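PDB 6OZB: Two-component sensor histidine kinase from Nostoc sp., which binds the linear tetrapyrrole phycoerythrobilin in its GAF domain and, as a cyanobacterial phytochrome, probably couples light sensing to histidine-kinase signalling. Local coordinates for the interface of chains A and B. Sequence-based numbering; all coordinates share one arbitrary frame. Chains: chain A/B, Two-component sensor histidine kinase.

Contact 1: the interface of chains A and B. Residues chain A 106, 109, 111, 132; chain B 111, 132-134.
A:Tyr132 and B:Pro134 meet ring to ring where two copies of a phytochrome GAF domain touch, a small example of how a proline can be received by an aromatic face. CD of B:Pro134 stands 3.4 Å above the plane of the A:Tyr132 ring, over its centre, in a CH-pi contact. Chi1 of -75° sets the tyrosine CG anti to the carbonyl carbon, and chi2 of 84° turns the ring face to the proline. Next to the proline, CB of B:Arg133 reaches CE1 of A:Tyr132 at 3.5 Å, while the arginine's extended chain carries its guanidinium away from the ring. The proline also presents CB and CG to A:Asp106, whose carboxylate carbon CG lies 3.8 Å from the proline CG.

Further packing involves sulfur: SD of B:Met111 lies 3.9 Å from CG2 of A:Thr109, the two side chains crossing nearly at right angles. The two Met111 side chains, both bent at chi2 and chi3, also touch each other, with CG of A:Met111 4.0 Å from SD of B:Met111.

Hydrogen bonds fix the chain A side of this surface. OD2 of A:Asp106 accepts from the backbone N of A:Thr109 and, at 2.7 Å, from its hydroxyl OG1, the donors approaching from opposite faces of the carboxylate plane. Replacing the aspartate with an alanine would probably leave both N and OG1 of A:Thr109 without this acceptor and open a gap where the carboxylate now lies along CB and CG of the proline.

Across the contact, water 1 links backbone to backbone: A:Tyr132 N bonds to it almost straight (173° at H), and it lies 2.6 Å from O of B:Tyr132.

Contact 2: the interface of chains A and B. Residues chain A 175; chain B 134-136.
With chi1 at 60°, A:Thr175 places its hydroxyl OG1 between its own backbone N and carbonyl carbon and sends its methyl CG2 anti to that carbonyl carbon, while B:Asp136 swings its carboxylate anti to the backbone N (chi1 -163°). The two side chains cross at about a right angle, and the example shows how one threonine can divide its branches between packing and solvent-mediated bonding.

The methyl makes the direct contact. CG2 of A:Thr175 lies 3.6 Å from the CA of B:Asp136 and packs against its backbone N as well, with the carbonyl O of B:Pro134 farther off at 4.1 Å.

Polar communication runs through water. OG1 of A:Thr175 is 4.0 Å from OD2 of B:Asp136, and water 2 spans them, 2.7 Å from that carboxylate oxygen. Water 3 provides a second path: the backbone N of A:Thr175 bonds to it at 3.1 Å, and it in turn reaches the same OD2. The carboxylate oxygen therefore gathers two waters, one bound to the hydroxyl and one to the backbone N of A:Thr175; this is likely to help settle its orientation.

A:Thr175 sits in the loop between strand 161-170 and helix 178-201 of its GAF domain, and it meets the segment of chain B that leaves strand 131-134 and leads into helix 137-145.

Contact 1: the interface of chains A and B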
ATOM      1  N   ASP A 106      -2.567   9.579   6.689  1.00 13.92           N
ATOM      2  CA  ASP A 106      -1.272  10.230   6.552  1.00 14.79           C
ATOM      3  C   ASP A 106      -1.352  11.289   5.463  1.00 13.21           C
ATOM      4  O   ASP A 106      -1.339  10.983   4.265  1.00 15.60           O
ATOM      5  CB  ASP A 106      -0.189   9.203   6.227  1.00 18.02           C
ATOM      6  CG  ASP A 106       1.229   9.782   6.288  1.00 23.62           C
ATOM      7  OD1 ASP A 106       1.825   9.803   7.390  1.00 29.54           O
ATOM      8  OD2 ASP A 106       1.768  10.155   5.224  1.00 21.97           O
ATOM      9  N   THR A 109       1.577  11.667   2.605  1.00 13.55           N
ATOM     10  CA  THR A 109       1.579  10.693   1.509  1.00 16.64           C
ATOM     11  C   THR A 109       0.220  10.587   0.808  1.00 16.39           C
ATOM     12  O   THR A 109       0.119   9.958  -0.247  1.00 18.41           O
ATOM     13  CB  THR A 109       1.950   9.271   1.986  1.00 19.26           C
ATOM     14  OG1 THR A 109       1.021   8.825   2.984  1.00 17.68           O
ATOM     15  CG2 THR A 109       3.373   9.210   2.550  1.00 20.46           C
ATOM     16  N   MET A 111      -2.321   8.921   1.945  1.00 13.70           N
ATOM     17  CA  MET A 111      -2.770   7.550   2.118  1.00 13.03           C
ATOM     18  C   MET A 111      -3.557   7.332   3.415  1.00 16.88           C
ATOM     19  O   MET A 111      -3.379   8.038   4.411  1.00 17.96           O
ATOM     20  CB  MET A 111      -1.578   6.593   2.104  1.00 16.04           C
ATOM     21  CG  MET A 111      -0.656   6.763   0.940  1.00 19.30           C
ATOM     22  SD  MET A 111      -1.322   6.287  -0.679  1.00 18.11           S
ATOM     23  CE  MET A 111      -1.322   4.503  -0.530  1.00 18.06           C
ATOM     24  N   TYR A 132      -2.518   0.138   3.141  1.00 20.54           N
ATOM     25  CA  TYR A 132      -2.665   1.550   2.789  1.00 17.88           C
ATOM     26  C   TYR A 132      -3.131   1.739   1.341  1.00 15.60           C
ATOM     27  O   TYR A 132      -2.652   1.080   0.427  1.00 19.26           O
ATOM     28  CB  TYR A 132      -1.327   2.303   3.007  1.00 15.80           C
ATOM     29  CG  TYR A 132      -1.024   2.566   4.475  1.00 16.73           C
ATOM     30  CD1 TYR A 132      -0.415   1.599   5.255  1.00 15.31           C
ATOM     31  CD2 TYR A 132      -1.358   3.771   5.069  1.00 18.28           C
ATOM     32  CE1 TYR A 132      -0.159   1.827   6.604  1.00 17.34           C
ATOM     33  CE2 TYR A 132      -1.098   4.010   6.411  1.00 16.51           C
ATOM     34  CZ  TYR A 132      -0.506   3.035   7.167  1.00 15.39           C
ATOM     35  OH  TYR A 132      -0.271   3.288   8.492  1.00 18.25           O
TER
ATOM     36  N   MET B 111       6.953   6.313   0.747  1.00 14.02           N
ATOM     37  CA  MET B 111       6.525   4.984   1.244  1.00 13.17           C
ATOM     38  C   MET B 111       7.669   4.008   1.418  1.00 17.66           C
ATOM     39  O   MET B 111       8.660   4.084   0.719  1.00 17.08           O
ATOM     40  CB  MET B 111       5.501   4.345   0.304  1.00 13.44           C
ATOM     41  CG  MET B 111       4.329   5.251  -0.028  1.00 18.86           C
ATOM     42  SD  MET B 111       3.181   5.564   1.324  1.00 16.57           S
ATOM     43  CE  MET B 111       2.302   4.015   1.356  1.00 15.36           C
ATOM     44  N   TYR B 132       3.165  -1.745   1.434  1.00 15.37           N
ATOM     45  CA  TYR B 132       3.710  -0.385   1.529  1.00 14.65           C
ATOM     46  C   TYR B 132       2.975   0.471   2.567  1.00 15.26           C
ATOM     47  O   TYR B 132       1.744   0.435   2.661  1.00 17.05           O
ATOM     48  CB  TYR B 132       3.659   0.340   0.167  1.00 15.91           C
ATOM     49  CG  TYR B 132       4.737  -0.138  -0.793  1.00 17.99           C
ATOM     50  CD1 TYR B 132       4.524  -1.248  -1.582  1.00 17.74           C
ATOM     51  CD2 TYR B 132       5.962   0.507  -0.883  1.00 17.04           C
ATOM     52  CE1 TYR B 132       5.516  -1.723  -2.438  1.00 17.17           C
ATOM     53  CE2 TYR B 132       6.954   0.043  -1.737  1.00 12.89           C
ATOM     54  CZ  TYR B 132       6.705  -1.078  -2.516  1.00 13.56           C
ATOM     55  OH  TYR B 132       7.701  -1.539  -3.366  1.00 14.88           O
ATOM     56  N   ARG B 133       3.757   1.253   3.323  1.00 14.92           N
ATOM     57  CA  ARG B 133       3.227   2.156   4.346  1.00 16.18           C
ATOM     58  C   ARG B 133       4.062   3.423   4.356  1.00 15.08           C
ATOM     59  O   ARG B 133       5.154   3.438   3.795  1.00 14.30           O
ATOM     60  CB  ARG B 133       3.266   1.505   5.735  1.00 16.09           C
ATOM     61  CG  ARG B 133       4.694   1.174   6.171  1.00 15.81           C
ATOM     62  CD  ARG B 133       4.767   0.772   7.639  1.00 16.15           C
ATOM     63  NE  ARG B 133       6.105   0.295   8.014  1.00 17.06           N
ATOM     64  CZ  ARG B 133       7.135   1.080   8.338  1.00 19.31           C
ATOM     65  NH1 ARG B 133       7.008   2.403   8.315  1.00 19.51           N
ATOM     66  NH2 ARG B 133       8.302   0.536   8.689  1.00 20.35           N
ATOM     67  N   PRO B 134       3.579   4.474   5.026  1.00 15.66           N
ATOM     68  CA  PRO B 134       4.394   5.689   5.080  1.00 15.38           C
ATOM     69  C   PRO B 134       5.687   5.444   5.839  1.00 17.99           C
ATOM     70  O   PRO B 134       5.645   4.779   6.883  1.00 17.36           O
ATOM     71  CB  PRO B 134       3.485   6.686   5.802  1.00 16.32           C
ATOM     72  CG  PRO B 134       2.074   6.146   5.537  1.00 17.33           C
ATOM     73  CD  PRO B 134       2.224   4.679   5.579  1.00 16.70           C
TER
HETATM   74  O   HOH W   1      -0.212  -1.245   2.512  1.00 25.77           O

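Contact 2: the interface of chains A and B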
ATOM      1  N   THR A 175       4.514   8.384  11.942  1.00 19.01           N
ATOM      2  CA  THR A 175       4.204   6.989  11.638  1.00 21.48           C
ATOM      3  C   THR A 175       3.332   6.397  12.749  1.00 23.79           C
ATOM      4  O   THR A 175       3.362   6.863  13.878  1.00 20.26           O
ATOM      5  CB  THR A 175       5.475   6.150  11.525  1.00 22.40           C
ATOM      6  OG1 THR A 175       6.177   6.221  12.774  1.00 23.01           O
ATOM      7  CG2 THR A 175       6.379   6.661  10.399  1.00 26.00           C
TER
ATOM      8  N   PRO B 134       3.579   4.474   5.026  1.00 15.66           N
ATOM      9  CA  PRO B 134       4.394   5.689   5.080  1.00 15.38           C
ATOM     10  C   PRO B 134       5.687   5.444   5.839  1.00 17.99           C
ATOM     11  O   PRO B 134       5.645   4.779   6.883  1.00 17.36           O
ATOM     12  CB  PRO B 134       3.485   6.686   5.802  1.00 16.32           C
ATOM     13  CG  PRO B 134       2.074   6.146   5.537  1.00 17.33           C
ATOM     14  CD  PRO B 134       2.224   4.679   5.579  1.00 16.70           C
ATOM     15  N   VAL B 135       6.806   5.934   5.301  1.00 15.54           N
ATOM     16  CA  VAL B 135       8.102   5.829   5.957  1.00 14.16           C
ATOM     17  C   VAL B 135       8.379   7.058   6.823  1.00 14.75           C
ATOM     18  O   VAL B 135       7.943   8.170   6.521  1.00 18.62           O
ATOM     19  CB  VAL B 135       9.264   5.645   4.902  1.00 14.21           C
ATOM     20  CG1 VAL B 135       9.465   6.911   4.119  1.00 19.34           C
ATOM     21  CG2 VAL B 135      10.571   5.210   5.589  1.00 16.23           C
ATOM     22  N   ASP B 136       9.041   6.842   7.944  1.00 15.69           N
ATOM     23  CA  ASP B 136       9.412   7.951   8.834  1.00 17.62           C
ATOM     24  C   ASP B 136      10.226   9.023   8.094  1.00 15.53           C
ATOM     25  O   ASP B 136      11.186   8.716   7.352  1.00 16.21           O
ATOM     26  CB  ASP B 136      10.226   7.403  10.017  1.00 18.64           C
ATOM     27  CG  ASP B 136      10.308   8.353  11.183  1.00 23.74           C
ATOM     28  OD1 ASP B 136      11.058   9.340  11.088  1.00 21.71           O
ATOM     29  OD2 ASP B 136       9.648   8.103  12.217  1.00 25.10           O
TER
HETATM   30  O   HOH W   2       8.849   5.661  12.985  1.00 23.77           O
HETATM   31  O   HOH W   3       7.315   9.461  12.728  1.00 29.22           O

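Contact 1 and contact 2 are neighbouring parts of one interface, the centres of their C-alpha atoms about 7 Å apart, and B:Pro134 belongs to both. Its ring serves contact 1, and the chain running on from it enters contact 2, so strand 131-134 of chain B and the loop after it face successive parts of chain A. Both combine packing with bridging water, the larger buried surface being in contact 1. Because the chains are identical but their interface is not an exact two-fold, equivalent residues need not have the same surroundings. The pairing may be a crystal contact rather than a biological dimer.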